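Side-chain contact in acetyltransferase (Escherichia coli, PDB 7BYY), which probably transfers the acetyl group of acetyl-CoA to the aminoacyl end of charged tRNAs such as glycyl-tRNA, acting as a GNAT-family toxin: residues D121-V126 and M170-Q175. The protein carries 1 engineered substitution. Sequence-based numbering, arbitrary orientation.
Sequences DFFEHV and MFLAIQ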
loop_
_atom_site.group_PDB
_atom_site.type_symbol
_atom_site.label_atom_id
_atom_site.label_comp_id
_atom_site.label_asym_id
_atom_site.label_seq_id
_atom_site.Cartn_x
_atom_site.Cartn_y
_atom_site.Cartn_z
ATOM N N ASP A 121 -15.907 6.421 -4.909
ATOM C CA ASP A 121 -14.725 6.793 -5.680
ATOM C C ASP A 121 -13.449 6.389 -4.955
ATOM O O ASP A 121 -12.443 6.068 -5.599
ATOM C CB ASP A 121 -14.727 8.295 -5.970
ATOM C CG ASP A 121 -15.736 8.682 -7.037
ATOM O OD1 ASP A 121 -16.370 9.750 -6.900
ATOM O OD2 ASP A 121 -15.899 7.912 -8.009
ATOM N N PHE A 122 -13.474 6.390 -3.621
ATOM C CA PHE A 122 -12.334 5.899 -2.858
ATOM C C PHE A 122 -12.231 4.381 -2.944
ATOM O O PHE A 122 -11.126 3.831 -3.008
ATOM C CB PHE A 122 -12.450 6.356 -1.404
ATOM C CG PHE A 122 -11.496 5.672 -0.474
ATOM C CD1 PHE A 122 -10.145 5.986 -0.493
ATOM C CD2 PHE A 122 -11.947 4.720 0.426
ATOM C CE1 PHE A 122 -9.263 5.358 0.366
ATOM C CE2 PHE A 122 -11.072 4.089 1.285
ATOM C CZ PHE A 122 -9.728 4.410 1.257
ATOM N N PHE A 123 -13.373 3.690 -2.948
ATOM C CA PHE A 123 -13.360 2.239 -3.108
ATOM C C PHE A 123 -12.779 1.840 -4.458
ATOM O O PHE A 123 -12.039 0.854 -4.559
ATOM C CB PHE A 123 -14.774 1.677 -2.949
ATOM C CG PHE A 123 -15.237 1.588 -1.523
ATOM C CD1 PHE A 123 -14.379 1.899 -0.478
ATOM C CD2 PHE A 123 -16.532 1.195 -1.225
ATOM C CE1 PHE A 123 -14.805 1.817 0.837
ATOM C CE2 PHE A 123 -16.963 1.112 0.089
ATOM C CZ PHE A 123 -16.099 1.423 1.120
ATOM N N GLU A 124 -13.104 2.595 -5.509
ATOM C CA GLU A 124 -12.535 2.306 -6.820
ATOM C C GLU A 124 -11.027 2.504 -6.824
ATOM O O GLU A 124 -10.305 1.773 -7.513
ATOM C CB GLU A 124 -13.189 3.184 -7.885
ATOM C CG GLU A 124 -13.003 2.665 -9.296
ATOM C CD GLU A 124 -13.906 1.485 -9.598
ATOM O OE1 GLU A 124 -15.134 1.613 -9.392
ATOM O OE2 GLU A 124 -13.391 0.433 -10.041
ATOM N N HIS A 125 -10.532 3.481 -6.063
ATOM C CA HIS A 125 -9.092 3.673 -5.966
ATOM C C HIS A 125 -8.438 2.583 -5.128
ATOM O O HIS A 125 -7.304 2.178 -5.417
ATOM C CB HIS A 125 -8.783 5.049 -5.383
ATOM C CG HIS A 125 -7.376 5.497 -5.616
ATOM N ND1 HIS A 125 -6.918 5.894 -6.855
ATOM C CD2 HIS A 125 -6.320 5.598 -4.775
ATOM C CE1 HIS A 125 -5.644 6.229 -6.763
ATOM N NE2 HIS A 125 -5.256 6.059 -5.511
ATOM N N VAL A 126 -9.133 2.101 -4.095
ATOM C CA VAL A 126 -8.619 0.988 -3.302
ATOM C C VAL A 126 -8.461 -0.253 -4.170
ATOM O O VAL A 126 -7.495 -1.013 -4.026
ATOM C CB VAL A 126 -9.537 0.726 -2.093
ATOM C CG1 VAL A 126 -9.153 -0.568 -1.398
ATOM C CG2 VAL A 126 -9.463 1.886 -1.120
ATOM N N MET A 170 -12.720 1.040 12.962
ATOM C CA MET A 170 -13.670 0.345 12.105
ATOM C C MET A 170 -12.916 -0.284 10.941
ATOM O O MET A 170 -11.870 0.216 10.517
ATOM C CB MET A 170 -14.771 1.289 11.587
ATOM C CG MET A 170 -15.489 2.077 12.680
ATOM S SD MET A 170 -17.022 2.846 12.115
ATOM C CE MET A 170 -18.087 1.415 11.949
ATOM N N PHE A 171 -13.455 -1.388 10.426
ATOM C CA PHE A 171 -12.770 -2.177 9.413
ATOM C C PHE A 171 -13.766 -2.668 8.373
ATOM O O PHE A 171 -14.921 -2.968 8.687
ATOM C CB PHE A 171 -12.035 -3.372 10.040
ATOM C CG PHE A 171 -11.233 -4.181 9.056
ATOM C CD1 PHE A 171 -9.974 -3.761 8.655
ATOM C CD2 PHE A 171 -11.735 -5.366 8.539
ATOM C CE1 PHE A 171 -9.233 -4.505 7.756
ATOM C CE2 PHE A 171 -10.999 -6.114 7.637
ATOM C CZ PHE A 171 -9.747 -5.684 7.245
ATOM N N LEU A 172 -13.300 -2.750 7.128
ATOM C CA LEU A 172 -14.094 -3.281 6.021
ATOM C C LEU A 172 -13.174 -4.124 5.148
ATOM O O LEU A 172 -12.249 -3.591 4.529
ATOM C CB LEU A 172 -14.740 -2.159 5.211
ATOM C CG LEU A 172 -15.615 -2.587 4.032
ATOM C CD1 LEU A 172 -16.754 -3.481 4.505
ATOM C CD2 LEU A 172 -16.152 -1.368 3.302
ATOM N N ALA A 173 -13.429 -5.429 5.094
ATOM C CA ALA A 173 -12.565 -6.338 4.357
ATOM C C ALA A 173 -12.609 -6.037 2.860
ATOM O O ALA A 173 -13.571 -5.466 2.337
ATOM C CB ALA A 173 -12.968 -7.789 4.618
ATOM N N ILE A 174 -11.541 -6.439 2.165
ATOM C CA ILE A 174 -11.423 -6.130 0.742
ATOM C C ILE A 174 -12.444 -6.912 -0.076
ATOM O O ILE A 174 -12.892 -6.443 -1.129
ATOM C CB ILE A 174 -9.984 -6.393 0.256
ATOM C CG1 ILE A 174 -9.828 -5.997 -1.215
ATOM C CG2 ILE A 174 -9.594 -7.854 0.466
ATOM C CD1 ILE A 174 -10.245 -4.573 -1.511
ATOM N N GLN A 175 -12.834 -8.103 0.386
ATOM C CA GLN A 175 -13.809 -8.899 -0.352
ATOM C C GLN A 175 -15.132 -8.154 -0.500
ATOM O O GLN A 175 -15.768 -8.205 -1.560
ATOM C CB GLN A 175 -14.024 -10.244 0.345
ATOM C CG GLN A 175 -12.781 -11.128 0.408
ATOM C CD GLN A 175 -11.865 -10.779 1.574
ATOM O OE1 GLN A 175 -12.247 -10.036 2.478
ATOM N NE2 GLN A 175 -10.649 -11.318 1.554
#
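F123 and L172 meet where the helix 114-132 faces the last residues of strand 168-173, in a buried contact made wholly of apolar side chains. The far end of the phenylalanine ring does the touching: its CZ comes to 3.5 Å from L172 CD2, with F123 CE2 farther from the same methyl, at 4.1 Å. That methyl approaches the ring obliquely, and the two side chains cross at about a right angle. The CB of F123 does not aim directly at the strand; a chi1 of -77°, with CG opposite the carbonyl carbon, carries the end of the ring toward L172.

A second apolar pair joins V126, nearly one helical turn further on, to I174, the first residue of helix 174-187. Here single methyls meet, V126 CG1 lying 4.2 Å from I174 CD1, while the side chains run past each other in opposite directions. In I174, CG1 lies trans to the backbone N (chi1 -177°), and a bend at the next bond (chi2 54°) brings CD1 toward helix 114-132. V126 also serves its own helix, placing CG2 over one face of the F122 ring, 3.5 Å above its plane and shifted toward the rim.

Such side-chain packing seats a helix on the mixed sheet of a GNAT fold. V126 and F122 also rest on V138 of strand 137-142, whereas F123 reaches I177 and L181, so that its side chain touches both the end of strand 168-173 and the C-terminal helix 174-187.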